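Local coordinates for uncharacterized protein (Bacteroides ovatus, PDB 4DQA) that is of unknown function but probably binds carbohydrate through a concanavalin A-like lectin domain that follows an E-set-type N-terminal domain, at residues N147-V152 and N337-G342; M181-V186 and M262-G267; G143-H148 and G281-V286. All blocks are in the same frame, centred on the assembly; numbering follows the deposited sequence. Where two conformers were deposited one is given.

Contact 1. Residues N147-V152 and N337-G342; sequences NHYISV and NGTTNG
N341 reaches across with both ends of its amide to the backbone of 147-152. Its ND2 donates to N147 O at 3.1 Å, close to the amide plane and on a lone pair of the carbonyl. Its OD1 accepts from Y149 N, also at 3.1 Å, in a nearly straight bond whose donor is tilted out of the carbonyl plane. The amide is thereby held at both ends, which fixes its rotation. CG of N341 sits between its own backbone N and carbonyl carbon (chi1 59°), which puts it 3.7 Å from Y149 CE2. The planes of the amide and the Y149 ring are only 14° apart. The backbone N of N341 stands over one face of that ring, toward the rim; Y270 stacks with the same ring.

T340 continues the pattern. With OG1 anti to the backbone N (chi1 -179°), the hydroxyl donates to Y149 O at 2.7 Å and accepts from G342 N, closing an ST turn. Next to it S151 and T339 form a hydrogen-bonded antiparallel pair: S151 N to T339 O is 2.7 Å, and T339 N returns a bond to S151 O. I150 lies beside T340, both pointing the same way, and I150 CG2 meets G338 CA at 4.0 Å. At the far end the H148 ring brings CD2 to 3.1 Å from G342 O, while its ND1 is occupied by S146 N.

The chemistry implies a strand pairing supplemented by side chains: a hydroxyl and a carboxamide supply bonds beside the S151-T339 pair, and at Y149 the N-H is taken by N341 OD1 and the C=O by the T340 hydroxyl.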
ATOM      1  N   ASN A 147      -8.009 -25.870   2.972  0.50 11.63           N
ATOM      2  CA  ASN A 147      -8.468 -26.410   4.255  0.50 13.34           C
ATOM      3  C   ASN A 147      -7.586 -25.937   5.422  0.50 14.15           C
ATOM      4  O   ASN A 147      -7.100 -26.722   6.235  0.50 13.39           O
ATOM      5  CB  ASN A 147      -8.575 -27.933   4.233  0.50 17.60           C
ATOM      6  CG  ASN A 147      -9.519 -28.457   5.297  0.50 17.83           C
ATOM      7  OD1 ASN A 147     -10.503 -27.803   5.646  0.50 19.91           O
ATOM      8  ND2 ASN A 147      -9.225 -29.636   5.817  0.50 20.56           N
ATOM      9  N   HIS A 148      -7.383 -24.623   5.458  1.00 13.43           N
ATOM     10  CA  HIS A 148      -6.631 -23.911   6.483  1.00 11.18           C
ATOM     11  C   HIS A 148      -7.452 -22.819   7.103  1.00 13.08           C
ATOM     12  O   HIS A 148      -8.255 -22.146   6.449  1.00 13.22           O
ATOM     13  CB  HIS A 148      -5.343 -23.342   5.868  1.00 12.83           C
ATOM     14  CG  HIS A 148      -4.436 -24.410   5.385  1.00 13.25           C
ATOM     15  ND1 HIS A 148      -4.528 -24.941   4.126  1.00 14.74           N
ATOM     16  CD2 HIS A 148      -3.526 -25.157   6.043  1.00 14.79           C
ATOM     17  CE1 HIS A 148      -3.656 -25.933   3.998  1.00 16.60           C
ATOM     18  NE2 HIS A 148      -3.041 -26.076   5.150  1.00 16.45           N
ATOM     19  N   TYR A 149      -7.242 -22.627   8.401  1.00 11.86           N
ATOM     20  CA  TYR A 149      -7.960 -21.640   9.172  1.00 12.94           C
ATOM     21  C   TYR A 149      -6.985 -20.780   9.962  1.00 12.22           C
ATOM     22  O   TYR A 149      -5.866 -21.216  10.304  1.00 12.22           O
ATOM     23  CB  TYR A 149      -8.915 -22.304  10.177  1.00 13.48           C
ATOM     24  CG  TYR A 149      -8.217 -23.074  11.270  1.00 12.88           C
ATOM     25  CD1 TYR A 149      -7.828 -22.439  12.443  1.00 15.43           C
ATOM     26  CD2 TYR A 149      -7.948 -24.427  11.140  1.00 15.04           C
ATOM     27  CE1 TYR A 149      -7.167 -23.139  13.445  1.00 17.05           C
ATOM     28  CE2 TYR A 149      -7.277 -25.120  12.172  1.00 15.47           C
ATOM     29  CZ  TYR A 149      -6.901 -24.457  13.292  1.00 15.46           C
ATOM     30  OH  TYR A 149      -6.227 -25.133  14.313  1.00 21.65           O
ATOM     31  N   ILE A 150      -7.423 -19.554  10.264  1.00 12.76           N
ATOM     32  CA  ILE A 150      -6.878 -18.772  11.356  1.00 11.14           C
ATOM     33  C   ILE A 150      -8.024 -18.403  12.268  1.00 13.62           C
ATOM     34  O   ILE A 150      -8.991 -17.773  11.819  1.00 14.64           O
ATOM     35  CB  ILE A 150      -6.179 -17.506  10.877  1.00 11.87           C
ATOM     36  CG1 ILE A 150      -5.152 -17.803   9.795  1.00 12.96           C
ATOM     37  CG2 ILE A 150      -5.513 -16.818  12.054  1.00 13.14           C
ATOM     38  CD1 ILE A 150      -4.546 -16.565   9.183  1.00 14.79           C
ATOM     39  N   SER A 151      -7.944 -18.842  13.517  1.00 13.85           N
ATOM     40  CA  SER A 151      -8.916 -18.505  14.559  1.00 13.78           C
ATOM     41  C   SER A 151      -8.404 -17.250  15.267  1.00 18.02           C
ATOM     42  O   SER A 151      -7.307 -17.247  15.811  1.00 16.79           O
ATOM     43  CB  SER A 151      -9.050 -19.643  15.560  1.00 14.23           C
ATOM     44  OG  SER A 151      -9.814 -19.289  16.725  1.00 18.21           O
ATOM     45  N   VAL A 152      -9.215 -16.194  15.271  1.00 16.21           N
ATOM     46  CA  VAL A 152      -8.866 -14.892  15.864  1.00 17.45           C
ATOM     47  C   VAL A 152      -9.757 -14.517  17.028  1.00 20.74           C
ATOM     48  O   VAL A 152     -10.985 -14.523  16.939  1.00 22.85           O
ATOM     49  CB  VAL A 152      -8.999 -13.793  14.790  1.00 18.91           C
ATOM     50  CG1 VAL A 152      -8.774 -12.420  15.396  1.00 26.00           C
ATOM     51  CG2 VAL A 152      -8.081 -14.051  13.626  1.00 20.21           C
ATOM     52  N   ASN A 337      -2.726 -12.894  18.336  1.00 15.63           N
ATOM     53  CA  ASN A 337      -2.078 -14.199  18.140  1.00 16.51           C
ATOM     54  C   ASN A 337      -3.113 -15.178  17.660  1.00 14.47           C
ATOM     55  O   ASN A 337      -3.894 -15.709  18.457  1.00 18.76           O
ATOM     56  CB  ASN A 337      -1.515 -14.676  19.474  1.00 19.71           C
ATOM     57  CG  ASN A 337      -0.393 -13.813  19.969  1.00 27.25           C
ATOM     58  OD1 ASN A 337       0.433 -13.372  19.198  1.00 25.41           O
ATOM     59  ND2 ASN A 337      -0.376 -13.540  21.274  1.00 38.02           N
ATOM     60  N   GLY A 338      -3.177 -15.404  16.355  1.00 14.44           N
ATOM     61  CA  GLY A 338      -4.180 -16.269  15.772  1.00 13.41           C
ATOM     62  C   GLY A 338      -3.763 -17.729  15.836  1.00 15.55           C
ATOM     63  O   GLY A 338      -2.578 -18.040  15.724  1.00 22.04           O
ATOM     64  N   THR A 339      -4.712 -18.610  16.066  1.00 14.74           N
ATOM     65  CA  THR A 339      -4.428 -20.038  16.115  1.00 15.29           C
ATOM     66  C   THR A 339      -4.653 -20.583  14.719  1.00 16.90           C
ATOM     67  O   THR A 339      -5.649 -20.236  14.043  1.00 15.77           O
ATOM     68  CB  THR A 339      -5.347 -20.754  17.133  1.00 16.27           C
ATOM     69  OG1 THR A 339      -5.015 -20.291  18.463  1.00 22.00           O
ATOM     70  CG2 THR A 339      -5.147 -22.265  17.120  1.00 23.26           C
ATOM     71  N   THR A 340      -3.737 -21.414  14.236  1.00 13.03           N
ATOM     72  CA  THR A 340      -3.800 -21.865  12.852  1.00 11.15           C
ATOM     73  C   THR A 340      -3.205 -23.246  12.689  1.00 14.56           C
ATOM     74  O   THR A 340      -2.365 -23.669  13.489  1.00 16.32           O
ATOM     75  CB  THR A 340      -3.052 -20.868  11.916  1.00 12.86           C
ATOM     76  OG1 THR A 340      -3.134 -21.298  10.563  1.00 13.10           O
ATOM     77  CG2 THR A 340      -1.595 -20.758  12.302  1.00 14.19           C
ATOM     78  N   ASN A 341      -3.664 -23.960  11.660  1.00 13.03           N
ATOM     79  CA  ASN A 341      -3.006 -25.183  11.245  1.00 12.20           C
ATOM     80  C   ASN A 341      -1.825 -24.960  10.306  1.00 15.81           C
ATOM     81  O   ASN A 341      -1.179 -25.918   9.869  1.00 18.38           O
ATOM     82  CB  ASN A 341      -3.999 -26.227  10.705  1.00 12.09           C
ATOM     83  CG  ASN A 341      -4.805 -25.764   9.518  1.00 14.72           C
ATOM     84  OD1 ASN A 341      -5.001 -24.580   9.280  1.00 13.00           O
ATOM     85  ND2 ASN A 341      -5.281 -26.733   8.751  1.00 17.38           N
ATOM     86  N   GLY A 342      -1.516 -23.694  10.050  1.00 13.88           N
ATOM     87  CA  GLY A 342      -0.288 -23.315   9.362  1.00 14.48           C
ATOM     88  C   GLY A 342      -0.577 -22.771   7.980  1.00 13.80           C
ATOM     89  O   GLY A 342      -1.180 -23.452   7.171  1.00 15.29           O
TER

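Contact 2. Residues M181-V186 and M262-G267; sequences MGTEGV and MGFYIG
G182 O is gripped from two directions: Y265 N donates to it at 2.9 Å in an almost straight bond (171°), and a water donates to it as well. That water also donates to G263 O and accepts from E184 N, each at 2.9 Å, bridging the two segments. In return G182 N donates to Y265 O, which makes G182 and Y265 a hydrogen-bonded antiparallel pair.

G182 has backbone angles at which a CB would be jammed against the carbonyl O of M181. CG of F264 is anti to its backbone N (chi1 -166°), and the ring lies with one face against G182 CA, 3.8 Å from the ring centroid, a CH-pi contact displaced toward the rim. T183 crosses F264 at about a right angle, with OG1 3.6 Å from F264 CD2; the hydroxyl itself is hydrogen-bonded to P258 O. M181 CB touches both F264 CZ and I266 CG1 on the same face. Farther along, the selenomethionine M262 bends at chi2 and chi3, bringing SE to 3.5 Å from E184 O and CE against E184 CB, while the E184 carboxylate turns to a salt bridge with R277.

F264 also meets F154 and Y165 edge-to-face. M181, F264 and I266 pack on V286, V288 and M283 of strand 282-289, consistent with the core between the two sheets of the concanavalin A-like sandwich.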
HETATM    1  N   MSE A 181     -13.633 -14.351   5.565  1.00 12.10           N
HETATM    2  CA  MSE A 181     -13.330 -13.975   6.942  0.50 12.10           C
HETATM    3  C   MSE A 181     -14.593 -13.554   7.695  1.00 13.63           C
HETATM    4  O   MSE A 181     -15.497 -12.970   7.086  1.00 13.07           O
HETATM    5  CB  MSE A 181     -12.320 -12.812   6.926  0.50 11.91           C
HETATM    6  CG  MSE A 181     -12.713 -11.677   5.972  0.50 11.37           C
HETATM    7 SE   MSE A 181     -11.297 -10.422   5.442  0.38 17.59          SE
HETATM    8  CE  MSE A 181     -10.887  -9.724   7.218  0.50 16.47           C
ATOM      9  N   GLY A 182     -14.627 -13.776   9.008  1.00 12.91           N
ATOM     10  CA  GLY A 182     -15.670 -13.225   9.842  1.00 13.22           C
ATOM     11  C   GLY A 182     -16.186 -14.201  10.870  1.00 14.26           C
ATOM     12  O   GLY A 182     -15.546 -15.242  11.123  1.00 14.35           O
ATOM     13  N   THR A 183     -17.355 -13.871  11.407  1.00 14.75           N
ATOM     14  CA  THR A 183     -17.965 -14.597  12.486  1.00 14.40           C
ATOM     15  C   THR A 183     -19.264 -15.195  11.996  1.00 16.34           C
ATOM     16  O   THR A 183     -20.255 -14.501  11.812  1.00 16.75           O
ATOM     17  CB  THR A 183     -18.170 -13.666  13.681  1.00 15.68           C
ATOM     18  OG1 THR A 183     -16.896 -13.089  14.003  1.00 15.73           O
ATOM     19  CG2 THR A 183     -18.737 -14.417  14.890  1.00 16.32           C
ATOM     20  N   GLU A 184     -19.252 -16.500  11.752  1.00 14.23           N
ATOM     21  CA  GLU A 184     -20.418 -17.186  11.213  1.00 16.53           C
ATOM     22  C   GLU A 184     -21.652 -16.985  12.072  1.00 20.98           C
ATOM     23  O   GLU A 184     -21.607 -17.080  13.306  1.00 20.65           O
ATOM     24  CB  GLU A 184     -20.113 -18.677  11.020  1.00 16.44           C
ATOM     25  CG  GLU A 184     -21.328 -19.562  10.653  1.00 17.04           C
ATOM     26  CD  GLU A 184     -22.018 -19.206   9.360  1.00 18.13           C
ATOM     27  OE1 GLU A 184     -21.449 -18.417   8.571  1.00 18.21           O
ATOM     28  OE2 GLU A 184     -23.145 -19.716   9.144  1.00 19.81           O
ATOM     29  N   GLY A 185     -22.756 -16.642  11.408  1.00 19.40           N
ATOM     30  CA  GLY A 185     -24.015 -16.423  12.081  1.00 22.29           C
ATOM     31  C   GLY A 185     -24.169 -14.987  12.557  1.00 21.85           C
ATOM     32  O   GLY A 185     -25.254 -14.601  12.980  1.00 23.64           O
ATOM     33  N   VAL A 186     -23.094 -14.207  12.458  1.00 20.45           N
ATOM     34  CA  VAL A 186     -23.084 -12.847  12.981  1.00 18.22           C
ATOM     35  C   VAL A 186     -22.659 -11.805  11.941  1.00 18.74           C
ATOM     36  O   VAL A 186     -23.428 -10.882  11.635  1.00 20.61           O
ATOM     37  CB  VAL A 186     -22.175 -12.752  14.223  1.00 20.75           C
ATOM     38  CG1 VAL A 186     -22.129 -11.332  14.768  1.00 25.10           C
ATOM     39  CG2 VAL A 186     -22.663 -13.732  15.313  1.00 23.88           C
HETATM   40  N   MSE A 262     -18.565 -19.266  17.902  1.00 28.09           N
HETATM   41  CA  MSE A 262     -17.259 -19.829  17.555  1.00 29.67           C
HETATM   42  C   MSE A 262     -16.209 -18.755  17.286  1.00 25.55           C
HETATM   43  O   MSE A 262     -14.988 -19.036  17.184  1.00 22.47           O
HETATM   44  CB  MSE A 262     -17.395 -20.682  16.296  1.00 27.74           C
HETATM   45  CG  MSE A 262     -17.328 -19.876  14.992  1.00 23.67           C
HETATM   46 SE   MSE A 262     -18.976 -18.887  14.633  0.75 28.00          SE
HETATM   47  CE  MSE A 262     -20.140 -20.407  14.374  1.00 30.73           C
ATOM     48  N   GLY A 263     -16.684 -17.517  17.155  1.00 19.96           N
ATOM     49  CA  GLY A 263     -15.801 -16.398  17.007  1.00 18.84           C
ATOM     50  C   GLY A 263     -15.349 -16.253  15.569  1.00 16.26           C
ATOM     51  O   GLY A 263     -15.922 -16.837  14.641  1.00 15.47           O
ATOM     52  N   PHE A 264     -14.308 -15.473  15.413  1.00 16.94           N
ATOM     53  CA  PHE A 264     -13.857 -14.987  14.134  1.00 13.91           C
ATOM     54  C   PHE A 264     -12.884 -15.982  13.511  1.00 15.37           C
ATOM     55  O   PHE A 264     -11.945 -16.451  14.160  1.00 14.52           O
ATOM     56  CB  PHE A 264     -13.175 -13.634  14.343  1.00 15.75           C
ATOM     57  CG  PHE A 264     -12.945 -12.837  13.095  1.00 15.47           C
ATOM     58  CD1 PHE A 264     -11.838 -13.079  12.288  1.00 15.04           C
ATOM     59  CD2 PHE A 264     -13.787 -11.787  12.752  1.00 17.00           C
ATOM     60  CE1 PHE A 264     -11.593 -12.340  11.138  1.00 16.02           C
ATOM     61  CE2 PHE A 264     -13.534 -11.036  11.599  1.00 18.40           C
ATOM     62  CZ  PHE A 264     -12.436 -11.301  10.805  1.00 18.04           C
ATOM     63  N   TYR A 265     -13.087 -16.259  12.234  1.00 13.17           N
ATOM     64  CA  TYR A 265     -12.201 -17.129  11.466  1.00 13.20           C
ATOM     65  C   TYR A 265     -11.827 -16.511  10.147  1.00 14.37           C
ATOM     66  O   TYR A 265     -12.615 -15.765   9.554  1.00 15.07           O
ATOM     67  CB  TYR A 265     -12.866 -18.482  11.163  1.00 12.41           C
ATOM     68  CG  TYR A 265     -12.754 -19.477  12.292  1.00 14.26           C
ATOM     69  CD1 TYR A 265     -11.576 -20.195  12.464  1.00 15.50           C
ATOM     70  CD2 TYR A 265     -13.774 -19.666  13.206  1.00 15.35           C
ATOM     71  CE1 TYR A 265     -11.455 -21.110  13.502  1.00 15.34           C
ATOM     72  CE2 TYR A 265     -13.654 -20.581  14.264  1.00 16.64           C
ATOM     73  CZ  TYR A 265     -12.459 -21.283  14.398  1.00 15.75           C
ATOM     74  OH  TYR A 265     -12.381 -22.190  15.461  1.00 20.42           O
ATOM     75  N   ILE A 266     -10.630 -16.860   9.678  1.00 13.19           N
ATOM     76  CA  ILE A 266     -10.197 -16.584   8.312  1.00 11.50           C
ATOM     77  C   ILE A 266     -10.019 -17.924   7.610  1.00 11.44           C
ATOM     78  O   ILE A 266      -9.410 -18.852   8.147  1.00 12.52           O
ATOM     79  CB  ILE A 266      -8.854 -15.804   8.281  1.00 12.33           C
ATOM     80  CG1 ILE A 266      -9.047 -14.446   8.955  1.00 13.29           C
ATOM     81  CG2 ILE A 266      -8.350 -15.650   6.850  1.00 14.31           C
ATOM     82  CD1 ILE A 266      -7.746 -13.784   9.377  1.00 14.76           C
ATOM     83  N   GLY A 267     -10.609 -18.071   6.427  1.00 11.30           N
ATOM     84  CA  GLY A 267     -10.310 -19.193   5.547  1.00 11.81           C
ATOM     85  C   GLY A 267     -11.087 -20.478   5.729  1.00 12.35           C
ATOM     86  O   GLY A 267     -11.154 -21.261   4.783  1.00 12.07           O
TER
HETATM   87  O   HOH W   1     -16.657 -17.736  12.035  1.00 15.47           O

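Contact 3. Residues G143-H148 and G281-V286; sequences GNFSNH and GKMSEV
M283 lays its terminal methyl over the centre of the F145 ring, CE standing 4.1 Å from the centroid and almost on the ring normal. The selenium approaches the same ring obliquely, a Met-aromatic contact, and M283 CG packs against F145 CE1 at 3.7 Å. The two side chains cross at about a right angle; the selenomethionine is extended beyond CG (chi2 -164°, chi3 -156°), which carries its end across the ring.

Four backbone bonds set this pair in place. G143 and M283 exchange two, and F145 and G281 exchange two more, with F145 N to G281 O the shortest at 2.8 Å. Between them N144 and K282 form the non-hydrogen-bonded pair, turning their side chains to the face away from F145 and M283. There a water donates to N144 OD1 at 2.7 Å and accepts from K282 NZ, joining the two polar ends.

Outward, in this antiparallel pair of the concanavalin A-like domain's larger sheet, F145 and M283 meet I266 of strand 264-266; I343 also covers F145. Strand 282-289 is also bonded to strand 163-171 through K282 and S284, then passes through a G1 bulge where E285 and V286 face Y316 of strand 312-316.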
ATOM      1  N   GLY A 143      -0.412 -16.182   1.101  1.00 10.24           N
ATOM      2  CA  GLY A 143      -0.693 -17.334   1.932  1.00  9.86           C
ATOM      3  C   GLY A 143      -1.646 -18.309   1.294  1.00 10.74           C
ATOM      4  O   GLY A 143      -2.659 -17.900   0.710  1.00 12.19           O
ATOM      5  N   ASN A 144      -1.311 -19.598   1.379  1.00 11.40           N
ATOM      6  CA  ASN A 144      -2.125 -20.652   0.798  1.00 10.25           C
ATOM      7  C   ASN A 144      -3.221 -21.140   1.710  1.00 11.96           C
ATOM      8  O   ASN A 144      -2.993 -21.380   2.893  1.00 12.48           O
ATOM      9  CB  ASN A 144      -1.269 -21.847   0.392  1.00 11.18           C
ATOM     10  CG  ASN A 144      -1.992 -22.756  -0.577  1.00 17.34           C
ATOM     11  OD1 ASN A 144      -2.406 -22.315  -1.638  1.00 22.48           O
ATOM     12  ND2 ASN A 144      -2.139 -23.990  -0.213  1.00 22.87           N
ATOM     13  N   PHE A 145      -4.409 -21.342   1.141  1.00 11.80           N
ATOM     14  CA  PHE A 145      -5.539 -21.923   1.857  1.00 12.38           C
ATOM     15  C   PHE A 145      -6.047 -23.089   1.035  1.00 13.33           C
ATOM     16  O   PHE A 145      -6.374 -22.951  -0.146  1.00 12.97           O
ATOM     17  CB  PHE A 145      -6.635 -20.885   2.047  1.00 11.88           C
ATOM     18  CG  PHE A 145      -6.272 -19.818   3.030  1.00 10.58           C
ATOM     19  CD1 PHE A 145      -5.488 -18.744   2.640  1.00 12.86           C
ATOM     20  CD2 PHE A 145      -6.676 -19.909   4.362  1.00 12.20           C
ATOM     21  CE1 PHE A 145      -5.124 -17.795   3.531  1.00 12.95           C
ATOM     22  CE2 PHE A 145      -6.323 -18.930   5.271  1.00 13.21           C
ATOM     23  CZ  PHE A 145      -5.535 -17.873   4.849  1.00 12.89           C
ATOM     24  N   SER A 146      -5.972 -24.253   1.649  0.50 10.28           N
ATOM     25  CA  SER A 146      -6.504 -25.482   1.128  0.50 14.41           C
ATOM     26  C   SER A 146      -6.920 -26.306   2.337  0.50 15.58           C
ATOM     27  O   SER A 146      -6.276 -27.305   2.683  0.50 16.25           O
ATOM     28  CB  SER A 146      -5.427 -26.190   0.328  0.50 16.93           C
ATOM     29  OG  SER A 146      -5.911 -27.416  -0.196  0.50 20.23           O
ATOM     30  N   ASN A 147      -8.009 -25.870   2.972  0.50 11.63           N
ATOM     31  CA  ASN A 147      -8.468 -26.410   4.255  0.50 13.34           C
ATOM     32  C   ASN A 147      -7.586 -25.937   5.422  0.50 14.15           C
ATOM     33  O   ASN A 147      -7.100 -26.722   6.235  0.50 13.39           O
ATOM     34  CB  ASN A 147      -8.575 -27.933   4.233  0.50 17.60           C
ATOM     35  CG  ASN A 147      -9.519 -28.457   5.297  0.50 17.83           C
ATOM     36  OD1 ASN A 147     -10.503 -27.803   5.646  0.50 19.91           O
ATOM     37  ND2 ASN A 147      -9.225 -29.636   5.817  0.50 20.56           N
ATOM     38  N   HIS A 148      -7.383 -24.623   5.458  1.00 13.43           N
ATOM     39  CA  HIS A 148      -6.631 -23.911   6.483  1.00 11.18           C
ATOM     40  C   HIS A 148      -7.452 -22.819   7.103  1.00 13.08           C
ATOM     41  O   HIS A 148      -8.255 -22.146   6.449  1.00 13.22           O
ATOM     42  CB  HIS A 148      -5.343 -23.342   5.868  1.00 12.83           C
ATOM     43  CG  HIS A 148      -4.436 -24.410   5.385  1.00 13.25           C
ATOM     44  ND1 HIS A 148      -4.528 -24.941   4.126  1.00 14.74           N
ATOM     45  CD2 HIS A 148      -3.526 -25.157   6.043  1.00 14.79           C
ATOM     46  CE1 HIS A 148      -3.656 -25.933   3.998  1.00 16.60           C
ATOM     47  NE2 HIS A 148      -3.041 -26.076   5.150  1.00 16.45           N
ATOM     48  N   GLY A 281      -7.565 -21.235  -2.239  1.00 11.33           N
ATOM     49  CA  GLY A 281      -6.905 -20.160  -2.974  1.00 11.15           C
ATOM     50  C   GLY A 281      -5.858 -19.501  -2.122  1.00 12.03           C
ATOM     51  O   GLY A 281      -5.365 -20.098  -1.169  1.00 14.31           O
ATOM     52  N   LYS A 282      -5.493 -18.290  -2.494  1.00 10.59           N
ATOM     53  CA  LYS A 282      -4.500 -17.523  -1.770  1.00 10.86           C
ATOM     54  C   LYS A 282      -5.088 -16.225  -1.252  1.00 11.23           C
ATOM     55  O   LYS A 282      -6.013 -15.661  -1.855  1.00 12.29           O
ATOM     56  CB  LYS A 282      -3.306 -17.215  -2.662  1.00 12.66           C
ATOM     57  CG  LYS A 282      -2.557 -18.437  -3.150  1.00 16.29           C
ATOM     58  CD  LYS A 282      -1.442 -17.996  -4.097  1.00 20.61           C
ATOM     59  CE  LYS A 282      -0.665 -19.128  -4.694  1.00 29.33           C
ATOM     60  NZ  LYS A 282      -1.513 -19.863  -5.683  1.00 24.02           N
HETATM   61  N   MSE A 283      -4.533 -15.728  -0.151  1.00 10.62           N
HETATM   62  CA  MSE A 283      -4.896 -14.428   0.374  1.00 10.11           C
HETATM   63  C   MSE A 283      -3.637 -13.641   0.679  1.00 12.08           C
HETATM   64  O   MSE A 283      -2.581 -14.196   0.963  1.00 11.54           O
HETATM   65  CB  MSE A 283      -5.723 -14.501   1.660  1.00 10.54           C
HETATM   66  CG  MSE A 283      -6.987 -15.324   1.504  1.00 10.75           C
HETATM   67 SE   MSE A 283      -8.184 -14.942   2.994  0.75 16.01          SE
HETATM   68  CE  MSE A 283      -9.213 -16.586   2.981  1.00 13.31           C
ATOM     69  N   SER A 284      -3.807 -12.337   0.667  1.00 10.74           N
ATOM     70  CA  SER A 284      -2.741 -11.391   0.982  1.00 11.67           C
ATOM     71  C   SER A 284      -3.375 -10.158   1.578  1.00 10.82           C
ATOM     72  O   SER A 284      -4.504  -9.799   1.256  1.00 12.30           O
ATOM     73  CB  SER A 284      -1.995 -11.060  -0.297  1.00 10.78           C
ATOM     74  OG  SER A 284      -1.063  -9.988  -0.144  1.00 12.78           O
ATOM     75  N   GLU A 285      -2.652  -9.464   2.450  1.00 11.46           N
ATOM     76  CA  GLU A 285      -3.106  -8.155   2.944  1.00 11.42           C
ATOM     77  C   GLU A 285      -4.507  -8.225   3.546  1.00 11.33           C
ATOM     78  O   GLU A 285      -5.401  -7.417   3.234  1.00 12.26           O
ATOM     79  CB  GLU A 285      -3.038  -7.090   1.853  1.00 11.99           C
ATOM     80  CG  GLU A 285      -1.660  -6.818   1.354  1.00 11.14           C
ATOM     81  CD  GLU A 285      -0.767  -6.236   2.435  1.00 12.27           C
ATOM     82  OE1 GLU A 285      -1.147  -5.197   3.019  1.00 12.09           O
ATOM     83  OE2 GLU A 285       0.290  -6.840   2.744  1.00 13.73           O
ATOM     84  N   VAL A 286      -4.663  -9.182   4.441  1.00 10.13           N
ATOM     85  CA  VAL A 286      -5.929  -9.406   5.149  1.00 11.73           C
ATOM     86  C   VAL A 286      -6.020  -8.484   6.352  1.00 12.18           C
ATOM     87  O   VAL A 286      -5.111  -8.467   7.186  1.00 12.54           O
ATOM     88  CB  VAL A 286      -6.003 -10.857   5.631  1.00 11.22           C
ATOM     89  CG1 VAL A 286      -7.255 -11.111   6.448  1.00 13.06           C
ATOM     90  CG2 VAL A 286      -5.918 -11.830   4.464  1.00 12.17           C
TER
HETATM   91  O   HOH W   2      -3.170 -21.724  -4.177  1.00 21.77           O

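From the N terminus, the chain first meets contact 3 at 143-148 and continues into contact 1 at 147-152, N147 and H148 being common to both. Contact 2 opens next at 181-186 and is the first to close, at 262-267. Contact 3 closes at 281-286 and contact 1 last, at 337-342, so these two start from the same stretch and end apart, and the loop of contact 2 lies within both. Contacts 1 and 2 share a sheet, since strands 150-152 and 264-266 are neighbours in it, whereas contact 3 belongs to the larger antiparallel sheet. Strand 264-266 of the one sheet packs on strand 282-289 of the other.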